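Local coordinates for protein 2-oxoadipate dioxygenase/decarboxylase (Pseudomonas putida, PDB 6W1G) that catalyses the iron(II)-dependent, oxygen-consuming decarboxylation and hydroxylation of 2-oxoadipate to D-2-hydroxyglutarate, a step of D-lysine catabolism, at residues K312-D315 with A316-A320; A335-Q338 with A339-E343; D346-A349 with Q350-E353. All coordinates share one frame; numbering follows the deposited sequence. Where two conformers were deposited one is given.

Contact 1 of 3, residues K312-D315 with A316-A320; sequences KLLD and ATRVA
Leu-314 lies against the guanidinium group of Arg-318, one helical turn further on. The leucine methyl CD2 sits over one face of the flat group, displaced toward its rim, 3.7 Å from Arg-318 NH2. A chi1 of -177° turns Leu-314 CG, with its two methyls, beside the Arg-318 chain. Arg-318 sets off beside its backbone N and then runs extended from CG to NE, so its aliphatic part passes the Leu-314 carbonyl, with Arg-318 CG 3.7 Å from Leu-314 O, before the charged end meets the methyl. Asp-315 brings an opposite charge that may attract weakly: its OD2 stands 4.5 Å from Arg-318 NH1, too far for a salt bridge, and lies obliquely to the guanidinium. Replacing Arg-318 by alanine is likely to leave the Leu-314 methyl without its flat cover and the Asp-315 carboxylate without the opposite charge nearby.

All of this is i to i+3 and i to i+4 contact on helix 304-321, near its C-terminal end. Arg-318 also touches Ser-403, and its side chain lies about 8 Å from that of Val-402, which binds 2-oxoadipate. The backbone holds the turn with a regular ladder, including Arg-318 N to Leu-314 O at 3.1 Å and Val-319 N to Asp-315 O at 3.0 Å. On another face, buried Thr-317 turns its hydroxyl back beside its own backbone N (chi1 -59°) and OG1 donates to Leu-313 O at 2.9 Å. Thr-317 N donates to that same oxygen, the two donors arriving from opposite faces of the carbonyl plane. Leu-314 and Thr-317 both also touch Tyr-333 of helix 330-341.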
# COMPACT_ATOMS: atom_id res chain seq x y z
N LYS A 312 19.24 -5.15 7.51
CA LYS A 312 20.69 -5.31 7.58
C LYS A 312 21.29 -5.46 6.18
O LYS A 312 22.31 -4.86 5.86
CB LYS A 312 21.05 -6.54 8.41
CG LYS A 312 22.53 -6.81 8.61
CD LYS A 312 22.70 -8.03 9.47
CE LYS A 312 22.71 -9.29 8.63
NZ LYS A 312 23.97 -10.04 8.86
N LEU A 313 20.66 -6.29 5.36
CA LEU A 313 21.20 -6.54 4.03
C LEU A 313 21.00 -5.34 3.12
O LEU A 313 21.85 -5.07 2.25
CB LEU A 313 20.56 -7.80 3.46
CG LEU A 313 20.75 -9.04 4.33
CD1 LEU A 313 20.03 -10.22 3.75
CD2 LEU A 313 22.23 -9.39 4.58
N LEU A 314 19.89 -4.63 3.27
CA LEU A 314 19.69 -3.41 2.49
C LEU A 314 20.72 -2.36 2.89
O LEU A 314 21.32 -1.71 2.02
CB LEU A 314 18.25 -2.94 2.66
CG LEU A 314 18.00 -1.71 1.79
CD1 LEU A 314 18.11 -1.93 0.30
CD2 LEU A 314 16.61 -1.17 2.14
N ASP A 315 20.94 -2.17 4.19
CA ASP A 315 21.99 -1.25 4.64
C ASP A 315 23.36 -1.62 4.09
O ASP A 315 24.11 -0.74 3.66
CB ASP A 315 22.01 -1.21 6.17
CG ASP A 315 20.79 -0.51 6.77
OD1 ASP A 315 20.60 -0.62 7.99
OD2 ASP A 315 20.02 0.14 6.02
N ALA A 316 23.70 -2.91 4.07
CA ALA A 316 25.00 -3.32 3.56
C ALA A 316 25.14 -3.03 2.08
O ALA A 316 26.23 -2.64 1.63
CB ALA A 316 25.24 -4.80 3.85
N THR A 317 24.06 -3.16 1.33
CA THR A 317 24.08 -2.83 -0.08
C THR A 317 24.38 -1.36 -0.26
O THR A 317 25.20 -0.97 -1.10
CB THR A 317 22.74 -3.15 -0.72
OG1 THR A 317 22.44 -4.54 -0.56
CG2 THR A 317 22.75 -2.79 -2.18
N ARG A 318 23.70 -0.52 0.51
CA ARG A 318 23.93 0.92 0.40
C ARG A 318 25.36 1.31 0.77
O ARG A 318 25.97 2.15 0.10
CB ARG A 318 22.90 1.67 1.23
CG ARG A 318 21.53 1.63 0.56
CD ARG A 318 20.43 1.99 1.51
NE ARG A 318 19.12 2.02 0.85
CZ ARG A 318 17.97 2.23 1.47
NH1 ARG A 318 17.95 2.43 2.77
NH2 ARG A 318 16.85 2.25 0.77
N VAL A 319 25.92 0.70 1.81
CA VAL A 319 27.31 0.98 2.16
C VAL A 319 28.24 0.61 1.00
O VAL A 319 29.15 1.37 0.66
CB VAL A 319 27.71 0.25 3.45
CG1 VAL A 319 29.20 0.37 3.66
CG2 VAL A 319 26.96 0.84 4.63
N ALA A 320 28.01 -0.55 0.39
CA ALA A 320 28.87 -1.03 -0.68
C ALA A 320 28.74 -0.17 -1.91
O ALA A 320 29.67 -0.10 -2.72
CB ALA A 320 28.49 -2.45 -1.07

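Contact 2 of 3, residues A335-Q338 with A339-E343; sequences ALLQ and ANFAE
Hydrogen bonds from Asn-340 back to Leu-336 dominate the polar side of this turn. Asn-340 ND2 reaches Leu-336 O at 2.9 Å with an N-H...O angle of 166°; the oxygen lies close to the plane of the amide, yet the nitrogen stands above the carbonyl plane, not on a lone pair. This bond holds the rotation of the side-chain amide. Asn-340 N grips the same oxygen from the other face, also at 2.9 Å, and the two donors together satisfy Leu-336 O. Phe-341 N bonds Leu-337 O at 3.0 Å, but the next link, Ala-342 N to Gln-338 O, is weak.

The apolar contact is made by Leu-337 and Phe-341. A chi1 of -175° puts Leu-337 CG beside its carbonyl carbon and brings CD1 to 3.7 Å from Phe-341 CE1. Leu-337 O lies at the edge of that ring, in its plane, 3.5 Å from Phe-341 CD1. Both side chains also touch Pro-256, and the ring meets Tyr-310 of the preceding helix with planes about 60° apart.

Regular i to i+4 bonds give way to weak ones around Phe-341 and Ala-342, as in the last turn of an alpha-helix, here one packed against helix 304-321.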
# COMPACT_ATOMS: atom_id res chain seq x y z
N ALA A 335 23.23 -5.05 -8.94
CA ALA A 335 24.16 -6.15 -8.77
C ALA A 335 24.56 -6.32 -7.30
O ALA A 335 24.58 -7.44 -6.77
CB ALA A 335 25.38 -5.96 -9.66
N LEU A 336 24.85 -5.21 -6.61
CA LEU A 336 25.21 -5.28 -5.21
C LEU A 336 24.04 -5.75 -4.36
O LEU A 336 24.22 -6.49 -3.37
CB LEU A 336 25.63 -3.90 -4.73
CG LEU A 336 26.98 -3.39 -5.23
CD1 LEU A 336 27.10 -1.93 -4.87
CD2 LEU A 336 28.07 -4.20 -4.59
N LEU A 337 22.84 -5.30 -4.69
CA LEU A 337 21.65 -5.73 -3.97
C LEU A 337 21.48 -7.23 -4.04
O LEU A 337 21.20 -7.88 -3.01
CB LEU A 337 20.45 -5.01 -4.56
CG LEU A 337 19.11 -5.23 -3.88
CD1 LEU A 337 19.12 -4.55 -2.54
CD2 LEU A 337 17.99 -4.73 -4.78
N GLN A 338 21.60 -7.81 -5.24
CA GLN A 338 21.48 -9.25 -5.36
C GLN A 338 22.55 -9.96 -4.55
O GLN A 338 22.26 -10.92 -3.82
CB GLN A 338 21.49 -9.66 -6.84
CG GLN A 338 21.05 -11.16 -7.11
CD GLN A 338 19.87 -11.76 -6.28
OE1 GLN A 338 18.69 -11.60 -6.62
NE2 GLN A 338 20.19 -12.50 -5.19
N ALA A 339 23.79 -9.48 -4.63
CA ALA A 339 24.87 -10.14 -3.90
C ALA A 339 24.61 -10.14 -2.40
O ALA A 339 24.77 -11.16 -1.74
CB ALA A 339 26.19 -9.47 -4.26
N ASN A 340 24.20 -9.00 -1.85
CA ASN A 340 24.02 -8.90 -0.41
C ASN A 340 22.79 -9.67 0.06
O ASN A 340 22.78 -10.19 1.18
CB ASN A 340 23.94 -7.43 -0.01
CG ASN A 340 25.31 -6.77 0.10
OD1 ASN A 340 25.96 -6.84 1.14
ND2 ASN A 340 25.75 -6.12 -0.97
N PHE A 341 21.75 -9.78 -0.76
CA PHE A 341 20.52 -10.44 -0.32
C PHE A 341 20.58 -11.94 -0.51
O PHE A 341 19.63 -12.64 -0.16
CB PHE A 341 19.29 -9.85 -1.01
CG PHE A 341 18.61 -8.79 -0.18
CD1 PHE A 341 19.06 -7.48 -0.23
CD2 PHE A 341 17.56 -9.10 0.64
CE1 PHE A 341 18.47 -6.52 0.54
CE2 PHE A 341 16.96 -8.15 1.41
CZ PHE A 341 17.38 -6.84 1.35
N ALA A 342 21.69 -12.46 -1.06
CA ALA A 342 21.89 -13.91 -1.06
C ALA A 342 21.77 -14.51 0.34
O ALA A 342 21.44 -15.70 0.46
CB ALA A 342 23.26 -14.25 -1.65
N GLU A 343 22.03 -13.74 1.38
CA GLU A 343 21.95 -14.20 2.77
C GLU A 343 20.52 -14.32 3.30
O GLU A 343 20.33 -14.88 4.38
CB GLU A 343 22.71 -13.20 3.63
CG GLU A 343 22.72 -13.47 5.12
CD GLU A 343 23.63 -12.53 5.89
OE1 GLU A 343 24.65 -12.07 5.33
OE2 GLU A 343 23.30 -12.27 7.07

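Contact 3 of 3, residues D346-A349 with Q350-E353; sequences DDLA and QMRE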
# COMPACT_ATOMS: atom_id res chain seq x y z
N ASP A 346 15.90 -18.04 0.43
CA ASP A 346 14.94 -17.95 -0.68
C ASP A 346 14.29 -19.31 -0.89
O ASP A 346 14.05 -19.75 -2.02
CB ASP A 346 15.59 -17.40 -1.95
CG ASP A 346 14.57 -16.95 -2.98
OD1 ASP A 346 13.38 -16.75 -2.62
OD2 ASP A 346 14.96 -16.78 -4.17
N ASP A 347 14.04 -19.99 0.20
CA ASP A 347 13.40 -21.29 0.25
C ASP A 347 12.26 -21.13 1.25
O ASP A 347 12.48 -20.69 2.38
CB ASP A 347 14.44 -22.30 0.70
CG ASP A 347 13.87 -23.67 0.92
OD1 ASP A 347 13.33 -23.87 2.01
OD2 ASP A 347 13.97 -24.52 -0.00
N LEU A 348 11.05 -21.46 0.85
CA LEU A 348 9.89 -21.19 1.70
C LEU A 348 9.95 -21.99 2.99
O LEU A 348 9.60 -21.47 4.07
CB LEU A 348 8.58 -21.56 1.01
CG LEU A 348 7.83 -20.53 0.18
CD1 LEU A 348 6.47 -21.09 -0.18
CD2 LEU A 348 7.70 -19.23 0.93
N ALA A 349 10.38 -23.26 2.92
CA ALA A 349 10.50 -24.04 4.14
C ALA A 349 11.44 -23.39 5.17
O ALA A 349 11.19 -23.46 6.38
CB ALA A 349 10.90 -25.48 3.82
N GLN A 350 12.59 -22.87 4.71
CA GLN A 350 13.53 -22.23 5.63
C GLN A 350 12.99 -20.90 6.13
O GLN A 350 13.23 -20.52 7.27
CB GLN A 350 14.87 -22.04 4.95
CG GLN A 350 15.65 -23.31 4.84
CD GLN A 350 16.19 -23.84 6.17
OE1 GLN A 350 16.21 -23.18 7.20
NE2 GLN A 350 16.70 -25.03 6.12
N MET A 351 12.31 -20.14 5.27
CA MET A 351 11.70 -18.92 5.74
C MET A 351 10.71 -19.20 6.86
O MET A 351 10.60 -18.42 7.81
CB MET A 351 10.96 -18.23 4.58
CG MET A 351 11.87 -17.68 3.48
SD MET A 351 11.08 -17.28 1.92
CE MET A 351 9.98 -15.95 2.36
N ARG A 352 10.00 -20.31 6.76
CA ARG A 352 9.10 -20.74 7.81
C ARG A 352 9.86 -21.21 9.05
O ARG A 352 9.58 -20.75 10.17
CB ARG A 352 8.19 -21.82 7.26
CG ARG A 352 7.24 -22.34 8.29
CD ARG A 352 6.29 -23.45 7.73
NE ARG A 352 5.78 -24.16 8.92
CZ ARG A 352 6.24 -25.28 9.45
NH1 ARG A 352 7.21 -26.04 8.96
NH2 ARG A 352 5.61 -25.73 10.54
N GLU A 353 10.78 -22.15 8.90
CA GLU A 353 11.44 -22.74 10.05
C GLU A 353 12.27 -21.72 10.82
O GLU A 353 12.33 -21.79 12.06
CB GLU A 353 12.31 -23.92 9.62
CG GLU A 353 12.77 -24.78 10.73
CD GLU A 353 13.46 -26.00 10.21
OE1 GLU A 353 12.76 -27.01 9.92
OE2 GLU A 353 14.70 -25.96 10.05
O HOH W 1 9.39 -25.49 7.16
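Asp-347, its chi1 close to 180° (175°), swings its carboxylate forward over the first turn of the helix, where OD1 accepts from Gln-350 N at 3.0 Å. OD1 uses its anti lone pair, the one facing away from the other oxygen, and the N-H...O angle is 154°. Gln-350 has CG beside its own backbone N instead (chi1 -76°), and this lays CG 3.7 Å from Asp-347 OD1. The chain then bends away, and its OE1 bonds Gln-354.

The backbone of Asp-347 takes part too: its O accepts from Met-351 N at 2.9 Å, nearly in line with the carbonyl. Met-351 CG rests 3.3 Å from that same oxygen. The thioether continues until SD lies 4.0 Å from Leu-348 CD2, a contact made in one of two modelled conformers of the leucine and doubtful to that extent. Met-351 itself is buried, packing on His-260 and on Phe-359 of strand 359-363.

Further along, a water bridges two groups of the same helix: it donates to Ala-349 O at 2.8 Å and accepts from Arg-352 NH1 at 2.9 Å, lying at the edge of the guanidinium in its plane. That group is anchored mainly elsewhere, by Gln-381, by Tyr-361 and by a cation-pi contact with Phe-391, so it joins the helix to helix 380-385 and to strands 359-363 and 389-393.

An aspartate whose side chain takes a first-turn N-H, that of the residue three further on, is the classic N-cap; here it starts helix 348-353.

How the contacts relate
All three are turn-by-turn contacts within single helices, yet they sit differently. Contacts 1 and 2 are partly buried and belong to consecutive helices that pack on each other, their centres 9 Å apart. Asn-340 of contact 2 lies against Ala-316 and Thr-317 of contact 1, and Lys-312 NZ makes a salt bridge with Glu-343 OE2 at 2.9 Å. Contact 3 lies more on the surface, adjoins contact 2 in sequence, and touches neither otherwise. In contacts 1 and 2 a side chain gives a carbonyl a second donor, whereas in contact 3 a carboxylate serves a helix start. Of the three, contact 1 alone approaches a substrate-binding residue, Val-402.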